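Long-range contacts in SusD-like carbohydrate binding protein BF1063 (Bacteroides fragilis NCTC 9343, PDB 3I4G), which probably binds carbohydrate at the outer membrane of the bacterium: residues S45-Y50 / F134-Y139; F87-W92 / P514-E519; E93-R98 / A130-Y135. All coordinates share one frame; numbering follows the deposited sequence. Where two conformers were deposited one is given.

Contact 1: S45-Y50 / F134-Y139; sequences SDWWSY and FYLASY
Trp47 and Tyr135 each carry CG anti to their own carbonyl carbon, at chi1 -60° and -67°, and their side chains slide past each other in opposite directions into an offset stack. The centroids of the Trp47 five-membered ring and the Tyr135 ring lie 4.4 Å apart, with the planes nearly parallel at 13°. This is the centre of an aromatic cluster that packs the loop between helices 21-33 and 50-54 against the end of helix 116-139. The overlap is reciprocal: Tyr135 CB sits over the middle of the indole, 3.3 Å from Trp47 CE2, while Trp47 CB lies over the phenol face, displaced toward its rim. On the far side of the phenol, Phe134 CD2 covers the centre of the ring. Further along the indole, Trp47 CZ3 reaches Tyr139 CD2 at 3.6 Å, although those two rings barely overlap. The polar end of Trp47 is satisfied outside the cluster, where NE1 bonds to Ser95 OG.

A type I turn from Asp46 to Ser49 presents the two tryptophans one after the other. In the conformer given, Asp46 OD2 accepts from the backbone N of Trp48, which lies above the carboxylate plane, closing an Asx turn. The Trp48 side chain crosses Tyr135 at about a right angle, and its NE1 donates to Tyr135 OH over 2.9 Å, with the oxygen close to the indole plane.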
loop_
_atom_site.group_PDB
_atom_site.type_symbol
_atom_site.label_atom_id
_atom_site.label_comp_id
_atom_site.label_asym_id
_atom_site.label_seq_id
_atom_site.Cartn_x
_atom_site.Cartn_y
_atom_site.Cartn_z
ATOM N N SER A 45 -6.051 2.560 -11.423
ATOM C CA SER A 45 -7.468 2.493 -11.688
ATOM C C SER A 45 -8.279 2.594 -10.411
ATOM O O SER A 45 -9.501 2.727 -10.464
ATOM C CB SER A 45 -7.854 1.211 -12.426
ATOM O OG SER A 45 -7.554 0.078 -11.664
ATOM N N ASP A 46 -7.615 2.517 -9.264
ATOM C CA ASP A 46 -8.249 2.577 -7.956
ATOM C C ASP A 46 -7.183 2.737 -6.908
ATOM O O ASP A 46 -6.047 2.377 -7.159
ATOM C CB ASP A 46 -9.000 1.288 -7.642
ATOM C CG ASP A 46 -9.879 1.441 -6.444
ATOM O OD1 ASP A 46 -10.815 2.254 -6.565
ATOM O OD2 ASP A 46 -9.634 0.809 -5.391
ATOM N N TRP A 47 -7.532 3.238 -5.722
ATOM C CA TRP A 47 -6.588 3.263 -4.628
ATOM C C TRP A 47 -6.073 1.867 -4.291
ATOM O O TRP A 47 -5.008 1.751 -3.672
ATOM C CB TRP A 47 -7.244 3.856 -3.370
ATOM C CG TRP A 47 -7.713 5.269 -3.596
ATOM C CD1 TRP A 47 -8.992 5.684 -3.818
ATOM C CD2 TRP A 47 -6.889 6.437 -3.704
ATOM N NE1 TRP A 47 -9.013 7.054 -4.038
ATOM C CE2 TRP A 47 -7.733 7.528 -3.953
ATOM C CE3 TRP A 47 -5.521 6.673 -3.526
ATOM C CZ2 TRP A 47 -7.248 8.820 -4.078
ATOM C CZ3 TRP A 47 -5.055 7.981 -3.622
ATOM C CH2 TRP A 47 -5.912 9.015 -3.918
ATOM N N TRP A 48 -6.801 0.814 -4.660
ATOM C CA TRP A 48 -6.418 -0.552 -4.321
ATOM C C TRP A 48 -5.929 -1.364 -5.505
ATOM O O TRP A 48 -5.650 -2.537 -5.341
ATOM C CB TRP A 48 -7.579 -1.295 -3.662
ATOM C CG TRP A 48 -8.080 -0.600 -2.429
ATOM C CD1 TRP A 48 -7.336 0.063 -1.507
ATOM C CD2 TRP A 48 -9.445 -0.510 -1.970
ATOM N NE1 TRP A 48 -8.138 0.550 -0.515
ATOM C CE2 TRP A 48 -9.436 0.229 -0.782
ATOM C CE3 TRP A 48 -10.655 -0.955 -2.466
ATOM C CZ2 TRP A 48 -10.587 0.525 -0.084
ATOM C CZ3 TRP A 48 -11.803 -0.664 -1.776
ATOM C CH2 TRP A 48 -11.775 0.087 -0.613
ATOM N N SER A 49 -5.842 -0.767 -6.692
ATOM C CA SER A 49 -5.319 -1.485 -7.854
ATOM C C SER A 49 -3.806 -1.646 -7.709
ATOM O O SER A 49 -3.176 -1.036 -6.827
ATOM C CB SER A 49 -5.658 -0.777 -9.158
ATOM O OG SER A 49 -4.846 0.373 -9.387
ATOM N N TYR A 50 -3.185 -2.469 -8.528
ATOM C CA TYR A 50 -1.748 -2.696 -8.284
ATOM C C TYR A 50 -0.939 -1.422 -8.490
ATOM O O TYR A 50 0.016 -1.177 -7.759
ATOM C CB TYR A 50 -1.181 -3.907 -9.058
ATOM C CG TYR A 50 -0.952 -3.799 -10.536
ATOM C CD1 TYR A 50 0.139 -3.107 -11.021
ATOM C CD2 TYR A 50 -1.781 -4.401 -11.460
ATOM C CE1 TYR A 50 0.397 -3.038 -12.353
ATOM C CE2 TYR A 50 -1.512 -4.309 -12.817
ATOM C CZ TYR A 50 -0.440 -3.650 -13.248
ATOM O OH TYR A 50 -0.227 -3.597 -14.617
ATOM N N PHE A 134 -11.501 9.065 2.397
ATOM C CA PHE A 134 -10.328 8.845 3.220
ATOM C C PHE A 134 -9.056 9.067 2.413
ATOM O O PHE A 134 -8.155 9.786 2.862
ATOM C CB PHE A 134 -10.373 7.415 3.822
ATOM C CG PHE A 134 -9.056 6.961 4.377
ATOM C CD1 PHE A 134 -8.660 7.294 5.651
ATOM C CD2 PHE A 134 -8.188 6.227 3.593
ATOM C CE1 PHE A 134 -7.446 6.926 6.126
ATOM C CE2 PHE A 134 -6.958 5.837 4.069
ATOM C CZ PHE A 134 -6.594 6.203 5.340
ATOM N N TYR A 135 -8.977 8.477 1.247
ATOM C CA TYR A 135 -7.804 8.680 0.410
ATOM C C TYR A 135 -7.739 10.104 -0.194
ATOM O O TYR A 135 -6.685 10.721 -0.199
ATOM C CB TYR A 135 -7.725 7.612 -0.680
ATOM C CG TYR A 135 -7.464 6.222 -0.190
ATOM C CD1 TYR A 135 -6.212 5.873 0.291
ATOM C CD2 TYR A 135 -8.428 5.238 -0.245
ATOM C CE1 TYR A 135 -5.974 4.593 0.757
ATOM C CE2 TYR A 135 -8.201 3.973 0.221
ATOM C CZ TYR A 135 -6.964 3.667 0.730
ATOM O OH TYR A 135 -6.717 2.389 1.174
ATOM N N LEU A 136 -8.861 10.646 -0.659
ATOM C CA LEU A 136 -8.848 12.042 -1.108
ATOM C C LEU A 136 -8.350 12.981 -0.026
ATOM O O LEU A 136 -7.546 13.885 -0.270
ATOM C CB LEU A 136 -10.225 12.453 -1.583
ATOM C CG LEU A 136 -10.750 11.821 -2.867
ATOM C CD1 LEU A 136 -12.224 12.113 -2.983
ATOM C CD2 LEU A 136 -9.981 12.334 -4.065
ATOM N N ALA A 137 -8.872 12.815 1.177
ATOM C CA ALA A 137 -8.491 13.629 2.335
ATOM C C ALA A 137 -7.031 13.423 2.747
ATOM O O ALA A 137 -6.438 14.331 3.302
ATOM C CB ALA A 137 -9.403 13.312 3.561
ATOM N N SER A 138 -6.470 12.244 2.478
ATOM C CA SER A 138 -5.078 12.013 2.790
ATOM C C SER A 138 -4.134 12.833 1.915
ATOM O O SER A 138 -3.069 13.268 2.381
ATOM C CB SER A 138 -4.742 10.530 2.619
ATOM O OG SER A 138 -5.419 9.707 3.567
ATOM N N TYR A 139 -4.506 13.061 0.658
ATOM C CA TYR A 139 -3.570 13.608 -0.312
ATOM C C TYR A 139 -3.969 14.965 -0.877
ATOM O O TYR A 139 -3.144 15.886 -0.891
ATOM C CB TYR A 139 -3.361 12.568 -1.429
ATOM C CG TYR A 139 -2.821 11.232 -0.907
ATOM C CD1 TYR A 139 -1.621 11.185 -0.221
ATOM C CD2 TYR A 139 -3.505 10.059 -1.094
ATOM C CE1 TYR A 139 -1.132 9.995 0.256
ATOM C CE2 TYR A 139 -3.021 8.849 -0.632
ATOM C CZ TYR A 139 -1.823 8.837 0.030
ATOM O OH TYR A 139 -1.266 7.645 0.495
#

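Contact 2: F87-W92 / P514-E519; sequences FIKRYW and PIPQSE
Ser518 OG lies between Lys89 and Glu519: it donates to Glu519 OE2 at 2.7 Å and accepts from Lys89 NZ at 3.1 Å. This polar chain borders a loop-to-helix packing contact, in which the Pro514-Pro516 loop and the first turn of helix 517-522 lie against the start of helix 86-109. The hydroxyl meets the anti lone pair of Glu519 OE2. Lys89 bends at chi2 and chi4 and crosses Glu519 at about a right angle; Lys89 NZ lies 3.8 Å from Glu519 OE2, a long salt bridge, while the two shorter bonds run through the serine hydroxyl. The aliphatic part of the lysine is also used, with Lys89 CD against Pro516 CB.

Beyond this polar border the contact is apolar. Trp92 has CG anti to its backbone N (chi1 179°), and Pro516 makes a CH-pi contact over one face of its six-membered ring, Pro516 CD lying 3.6 Å from Trp92 CE3 and offset toward the rim. Ile515 CD1 meets the same ring at Trp92 CZ3, also at 3.6 Å. One turn earlier on the helix, Ile88 CD1 touches the ring of Pro514 and its carbonyl O. Outside the two segments, Phe140 meets Trp92 edge-to-face, and Ile88 packs on Ile76 of helix 72-78. At the other end of the indole, Glu519 CG approaches NE1, and a water in the indole plane joins the two side chains, accepting from Trp92 NE1 at 3.0 Å and donating to Glu519 OE1 at 2.6 Å.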
loop_
_atom_site.group_PDB
_atom_site.type_symbol
_atom_site.label_atom_id
_atom_site.label_comp_id
_atom_site.label_asym_id
_atom_site.label_seq_id
_atom_site.Cartn_x
_atom_site.Cartn_y
_atom_site.Cartn_z
ATOM N N PHE A 87 -1.508 11.325 -13.303
ATOM C CA PHE A 87 -1.733 10.315 -12.270
ATOM C C PHE A 87 -2.627 10.866 -11.186
ATOM O O PHE A 87 -3.521 10.154 -10.742
ATOM C CB PHE A 87 -0.395 9.792 -11.735
ATOM C CG PHE A 87 0.401 9.052 -12.786
ATOM C CD1 PHE A 87 1.179 9.725 -13.683
ATOM C CD2 PHE A 87 0.323 7.669 -12.891
ATOM C CE1 PHE A 87 1.889 9.038 -14.667
ATOM C CE2 PHE A 87 1.032 6.986 -13.865
ATOM C CZ PHE A 87 1.821 7.650 -14.731
ATOM N N ILE A 88 -2.419 12.106 -10.765
ATOM C CA ILE A 88 -3.308 12.656 -9.739
ATOM C C ILE A 88 -4.709 12.790 -10.342
ATOM O O ILE A 88 -5.713 12.634 -9.630
ATOM C CB ILE A 88 -2.833 13.971 -9.078
ATOM C CG1 ILE A 88 -2.900 15.168 -10.020
ATOM C CG2 ILE A 88 -1.426 13.749 -8.476
ATOM C CD1 ILE A 88 -2.462 16.527 -9.380
ATOM N N LYS A 89 -4.825 13.108 -11.635
ATOM C CA LYS A 89 -6.160 13.181 -12.238
ATOM C C LYS A 89 -6.845 11.830 -12.224
ATOM O O LYS A 89 -8.065 11.768 -11.966
ATOM C CB LYS A 89 -6.090 13.745 -13.651
ATOM C CG LYS A 89 -7.420 13.833 -14.382
ATOM C CD LYS A 89 -8.373 14.808 -13.728
ATOM C CE LYS A 89 -9.789 14.728 -14.304
ATOM N NZ LYS A 89 -9.854 15.035 -15.734
ATOM N N ARG A 90 -6.122 10.725 -12.467
ATOM C CA ARG A 90 -6.740 9.393 -12.372
ATOM C C ARG A 90 -7.255 9.108 -10.982
ATOM O O ARG A 90 -8.359 8.590 -10.818
ATOM C CB ARG A 90 -5.774 8.253 -12.739
ATOM C CG ARG A 90 -5.393 8.126 -14.215
ATOM C CD ARG A 90 -6.491 7.547 -15.065
ATOM N NE ARG A 90 -6.777 6.156 -14.738
ATOM C CZ ARG A 90 -7.841 5.464 -15.154
ATOM N NH1 ARG A 90 -8.752 6.000 -15.954
ATOM N NH2 ARG A 90 -8.002 4.202 -14.777
ATOM N N TYR A 91 -6.428 9.334 -9.971
ATOM C CA TYR A 91 -6.876 9.077 -8.604
ATOM C C TYR A 91 -8.144 9.897 -8.321
ATOM O O TYR A 91 -9.093 9.391 -7.736
ATOM C CB TYR A 91 -5.806 9.410 -7.601
ATOM C CG TYR A 91 -4.688 8.411 -7.406
ATOM C CD1 TYR A 91 -4.950 7.152 -6.884
ATOM C CD2 TYR A 91 -3.362 8.752 -7.634
ATOM C CE1 TYR A 91 -3.924 6.264 -6.584
ATOM C CE2 TYR A 91 -2.319 7.846 -7.360
ATOM C CZ TYR A 91 -2.623 6.620 -6.807
ATOM O OH TYR A 91 -1.556 5.789 -6.511
ATOM N N TRP A 92 -8.134 11.169 -8.696
ATOM C CA TRP A 92 -9.293 12.035 -8.497
ATOM C C TRP A 92 -10.547 11.497 -9.201
ATOM O O TRP A 92 -11.644 11.360 -8.589
ATOM C CB TRP A 92 -8.994 13.424 -9.033
ATOM C CG TRP A 92 -10.122 14.418 -8.925
ATOM C CD1 TRP A 92 -11.139 14.594 -9.804
ATOM C CD2 TRP A 92 -10.308 15.411 -7.889
ATOM N NE1 TRP A 92 -11.969 15.615 -9.369
ATOM C CE2 TRP A 92 -11.465 16.142 -8.214
ATOM C CE3 TRP A 92 -9.595 15.760 -6.743
ATOM C CZ2 TRP A 92 -11.924 17.205 -7.417
ATOM C CZ3 TRP A 92 -10.075 16.802 -5.949
ATOM C CH2 TRP A 92 -11.214 17.505 -6.304
ATOM N N PRO A 514 -2.122 19.136 -5.528
ATOM C CA PRO A 514 -3.033 20.175 -6.024
ATOM C C PRO A 514 -4.294 19.559 -6.634
ATOM O O PRO A 514 -4.288 18.412 -7.090
ATOM C CB PRO A 514 -2.221 20.860 -7.104
ATOM C CG PRO A 514 -1.333 19.763 -7.626
ATOM C CD PRO A 514 -0.958 18.944 -6.395
ATOM N N ILE A 515 -5.385 20.318 -6.638
ATOM C CA ILE A 515 -6.560 19.915 -7.334
ATOM C C ILE A 515 -6.202 19.786 -8.824
ATOM O O ILE A 515 -5.528 20.655 -9.358
ATOM C CB ILE A 515 -7.659 20.994 -7.176
ATOM C CG1 ILE A 515 -8.080 21.231 -5.722
ATOM C CG2 ILE A 515 -8.904 20.604 -8.000
ATOM C CD1 ILE A 515 -8.656 20.035 -5.027
ATOM N N PRO A 516 -6.648 18.714 -9.490
ATOM C CA PRO A 516 -6.285 18.596 -10.892
ATOM C C PRO A 516 -6.691 19.823 -11.713
ATOM O O PRO A 516 -7.765 20.385 -11.512
ATOM C CB PRO A 516 -7.044 17.345 -11.341
ATOM C CG PRO A 516 -7.193 16.535 -10.082
ATOM C CD PRO A 516 -7.394 17.544 -9.017
ATOM N N GLN A 517 -5.826 20.190 -12.649
ATOM C CA GLN A 517 -5.991 21.420 -13.419
ATOM C C GLN A 517 -7.326 21.468 -14.143
ATOM O O GLN A 517 -7.955 22.539 -14.201
ATOM C CB GLN A 517 -4.863 21.577 -14.445
ATOM C CG GLN A 517 -4.822 22.918 -15.128
ATOM C CD GLN A 517 -4.529 24.027 -14.158
ATOM O OE1 GLN A 517 -3.504 23.985 -13.455
ATOM N NE2 GLN A 517 -5.409 25.038 -14.116
ATOM N N SER A 518 -7.771 20.343 -14.684
ATOM C CA SER A 518 -9.030 20.380 -15.437
ATOM C C SER A 518 -10.198 20.803 -14.551
ATOM O O SER A 518 -11.172 21.440 -15.025
ATOM C CB SER A 518 -9.319 19.026 -16.065
ATOM O OG SER A 518 -9.475 18.022 -15.097
ATOM N N GLU A 519 -10.137 20.412 -13.279
ATOM C CA GLU A 519 -11.223 20.686 -12.336
ATOM C C GLU A 519 -11.144 22.123 -11.854
ATOM O O GLU A 519 -12.187 22.765 -11.684
ATOM C CB GLU A 519 -11.199 19.634 -11.218
ATOM C CG GLU A 519 -11.243 18.199 -11.768
ATOM C CD GLU A 519 -12.293 17.983 -12.861
ATOM O OE1 GLU A 519 -13.498 18.107 -12.551
ATOM O OE2 GLU A 519 -11.943 17.727 -14.045
HETATM O O HOH W 1 -14.384 16.177 -10.999
#

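Contact 3: E93-R98 / A130-Y135; sequences ETSYKR and ATQYFY. With EDO (1,2-ethanediol), chain G.
Gln132 and Arg98 form the tightly packed part of this helix-helix contact, their side chains crossing at about a right angle. Gln132, bent at chi2, directs its amide toward the facing helix, where OE1 lies 3.5 Å from Ser95 CA and the amide carbon CD is 3.6 Å from Arg98 CD. Arg98 leaves its helix with CG anti to the backbone N (chi1 172°) and then turns at chi3. Its NH1 gives Gln132 OE1 a weak hydrogen bond of 3.1 Å, with the oxygen near the guanidinium plane although the amide is turned 66° from it. In the conformer given, NH1 also faces Asp46 OD1 in a salt bridge. Gln132 OE1 also accepts from a water that donates to Thr94 OG1, itself bonded to Arg90 O one turn back, while NE2 donates to Thr131 OG1 at 3.0 Å, nearly in the amide plane; that bond helps fix which way round the amide sits.

The other part is looser. Tyr96 and Tyr133 cross at about a right angle, and Tyr96 CE1 comes no nearer than 3.9 Å to Tyr133 OH; the two hydroxyls bond instead to the carbonyls of Pro144 and Val146. Beyond the guanidinium, a 1,2-ethanediol, probably from the crystallisation liquor, accepts from Arg98 NH2 through O1 at 3.0 Å. The segments belong to the consecutive helices 86-109 and 116-139, an antiparallel helical hairpin whose local axes approach to 9.3 Å at 152°, and the second helix also packs on helices 163-180 and 197-211.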
loop_
_atom_site.group_PDB
_atom_site.type_symbol
_atom_site.label_atom_id
_atom_site.label_comp_id
_atom_site.label_asym_id
_atom_site.label_seq_id
_atom_site.Cartn_x
_atom_site.Cartn_y
_atom_site.Cartn_z
ATOM N N GLU A 93 -10.445 11.237 -10.490
ATOM C CA GLU A 93 -11.643 10.852 -11.215
ATOM C C GLU A 93 -12.150 9.473 -10.798
ATOM O O GLU A 93 -13.368 9.305 -10.648
ATOM C CB GLU A 93 -11.400 10.906 -12.703
ATOM C CG GLU A 93 -10.570 9.807 -13.231
ATOM C CD GLU A 93 -10.194 10.028 -14.677
ATOM O OE1 GLU A 93 -10.571 11.077 -15.252
ATOM O OE2 GLU A 93 -9.513 9.139 -15.242
ATOM N N THR A 94 -11.276 8.496 -10.574
ATOM C CA THR A 94 -11.789 7.197 -10.156
ATOM C C THR A 94 -12.469 7.325 -8.792
ATOM O O THR A 94 -13.499 6.653 -8.536
ATOM C CB THR A 94 -10.716 6.105 -10.136
ATOM O OG1 THR A 94 -9.689 6.446 -9.200
ATOM C CG2 THR A 94 -10.132 5.890 -11.533
ATOM N N SER A 95 -11.959 8.180 -7.917
ATOM C CA SER A 95 -12.596 8.397 -6.610
ATOM C C SER A 95 -13.998 8.932 -6.773
ATOM O O SER A 95 -14.954 8.395 -6.222
ATOM C CB SER A 95 -11.798 9.382 -5.769
ATOM O OG SER A 95 -10.471 8.906 -5.485
ATOM N N TYR A 96 -14.123 10.027 -7.509
ATOM C CA TYR A 96 -15.429 10.689 -7.665
ATOM C C TYR A 96 -16.377 9.866 -8.505
ATOM O O TYR A 96 -17.604 9.951 -8.317
ATOM C CB TYR A 96 -15.242 12.150 -8.142
ATOM C CG TYR A 96 -14.887 13.064 -6.993
ATOM C CD1 TYR A 96 -15.823 13.354 -6.014
ATOM C CD2 TYR A 96 -13.616 13.613 -6.847
ATOM C CE1 TYR A 96 -15.508 14.175 -4.909
ATOM C CE2 TYR A 96 -13.296 14.434 -5.798
ATOM C CZ TYR A 96 -14.247 14.718 -4.821
ATOM O OH TYR A 96 -13.943 15.569 -3.768
ATOM N N LYS A 97 -15.869 9.058 -9.418
ATOM C CA LYS A 97 -16.739 8.132 -10.164
ATOM C C LYS A 97 -17.355 7.130 -9.178
ATOM O O LYS A 97 -18.578 6.939 -9.171
ATOM C CB LYS A 97 -15.996 7.403 -11.273
ATOM C CG LYS A 97 -16.883 6.610 -12.208
ATOM C CD LYS A 97 -16.179 6.222 -13.490
ATOM C CE LYS A 97 -17.159 5.628 -14.509
ATOM N N ARG A 98 -16.545 6.497 -8.325
ATOM C CA ARG A 98 -17.089 5.565 -7.379
ATOM C C ARG A 98 -18.020 6.288 -6.388
ATOM O O ARG A 98 -19.106 5.781 -6.107
ATOM C CB ARG A 98 -15.998 4.832 -6.602
ATOM C CG ARG A 98 -16.641 4.026 -5.518
ATOM C CD ARG A 98 -15.738 3.208 -4.695
ATOM N NE ARG A 98 -15.312 1.975 -5.335
ATOM C CZ ARG A 98 -14.085 1.730 -5.735
ATOM N NH1 ARG A 98 -13.178 2.680 -5.748
ATOM N NH2 ARG A 98 -13.781 0.534 -6.189
ATOM N N ALA A 130 -16.867 5.997 1.836
ATOM C CA ALA A 130 -15.992 6.618 2.811
ATOM C C ALA A 130 -14.508 6.347 2.565
ATOM O O ALA A 130 -13.686 7.241 2.810
ATOM C CB ALA A 130 -16.365 6.208 4.220
ATOM N N THR A 131 -14.173 5.168 2.054
ATOM C CA THR A 131 -12.782 4.921 1.729
ATOM C C THR A 131 -12.296 5.906 0.676
ATOM O O THR A 131 -11.161 6.338 0.732
ATOM C CB THR A 131 -12.448 3.497 1.251
ATOM O OG1 THR A 131 -13.103 3.201 0.011
ATOM C CG2 THR A 131 -12.738 2.442 2.308
ATOM N N GLN A 132 -13.133 6.302 -0.267
ATOM C CA GLN A 132 -12.679 7.242 -1.291
ATOM C C GLN A 132 -12.374 8.587 -0.682
ATOM O O GLN A 132 -11.362 9.188 -1.022
ATOM C CB GLN A 132 -13.734 7.371 -2.401
ATOM C CG GLN A 132 -14.142 6.043 -3.023
ATOM C CD GLN A 132 -12.971 5.254 -3.554
ATOM O OE1 GLN A 132 -12.483 5.520 -4.649
ATOM N NE2 GLN A 132 -12.522 4.250 -2.785
ATOM N N TYR A 133 -13.239 9.079 0.208
ATOM C CA TYR A 133 -12.981 10.339 0.882
ATOM C C TYR A 133 -11.744 10.230 1.796
ATOM O O TYR A 133 -11.027 11.191 1.944
ATOM C CB TYR A 133 -14.228 10.825 1.638
ATOM C CG TYR A 133 -15.237 11.394 0.691
ATOM C CD1 TYR A 133 -14.971 12.571 0.025
ATOM C CD2 TYR A 133 -16.435 10.736 0.418
ATOM C CE1 TYR A 133 -15.867 13.093 -0.873
ATOM C CE2 TYR A 133 -17.363 11.279 -0.459
ATOM C CZ TYR A 133 -17.057 12.446 -1.105
ATOM O OH TYR A 133 -17.950 13.040 -2.042
ATOM N N PHE A 134 -11.501 9.065 2.397
ATOM C CA PHE A 134 -10.328 8.845 3.220
ATOM C C PHE A 134 -9.056 9.067 2.413
ATOM O O PHE A 134 -8.155 9.786 2.862
ATOM C CB PHE A 134 -10.373 7.415 3.822
ATOM C CG PHE A 134 -9.056 6.961 4.377
ATOM C CD1 PHE A 134 -8.660 7.294 5.651
ATOM C CD2 PHE A 134 -8.188 6.227 3.593
ATOM C CE1 PHE A 134 -7.446 6.926 6.126
ATOM C CE2 PHE A 134 -6.958 5.837 4.069
ATOM C CZ PHE A 134 -6.594 6.203 5.340
ATOM N N TYR A 135 -8.977 8.477 1.247
ATOM C CA TYR A 135 -7.804 8.680 0.410
ATOM C C TYR A 135 -7.739 10.104 -0.194
ATOM O O TYR A 135 -6.685 10.721 -0.199
ATOM C CB TYR A 135 -7.725 7.612 -0.680
ATOM C CG TYR A 135 -7.464 6.222 -0.190
ATOM C CD1 TYR A 135 -6.212 5.873 0.291
ATOM C CD2 TYR A 135 -8.428 5.238 -0.245
ATOM C CE1 TYR A 135 -5.974 4.593 0.757
ATOM C CE2 TYR A 135 -8.201 3.973 0.221
ATOM C CZ TYR A 135 -6.964 3.667 0.730
ATOM O OH TYR A 135 -6.717 2.389 1.174
HETATM C C1 EDO G . -10.524 -1.913 -6.997
HETATM O O1 EDO G . -11.557 -0.978 -7.406
HETATM C C2 EDO G . -11.114 -3.207 -6.519
HETATM O O2 EDO G . -11.962 -2.977 -5.376
HETATM O O HOH W 2 -10.498 4.942 -6.665
#

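In the fold
From the N terminus, the chain first passes through the 45-50 loop, then runs along helix 86-109, which supplies 87-92 to contact 2 and, directly after it, 93-98 to contact 3. The next helix, 116-139, returns alongside and closes contact 3, the shortest loop, then contact 1 on the overlapping range 134-139. Contact 2 closes last, when 514-519 near the C terminus comes back to the start of helix 86-109. Contact 3 is thus nested within the loop of contact 2, whereas contacts 1 and 2 cross. Contacts 1 and 3 meet through Trp47-Ser95 and, in the Asp46 conformer given, Asp46-Arg98; Trp47 packing on Tyr91 joins contacts 1 and 2. Together they tie an N-terminal loop and the C-terminal region to one helical hairpin.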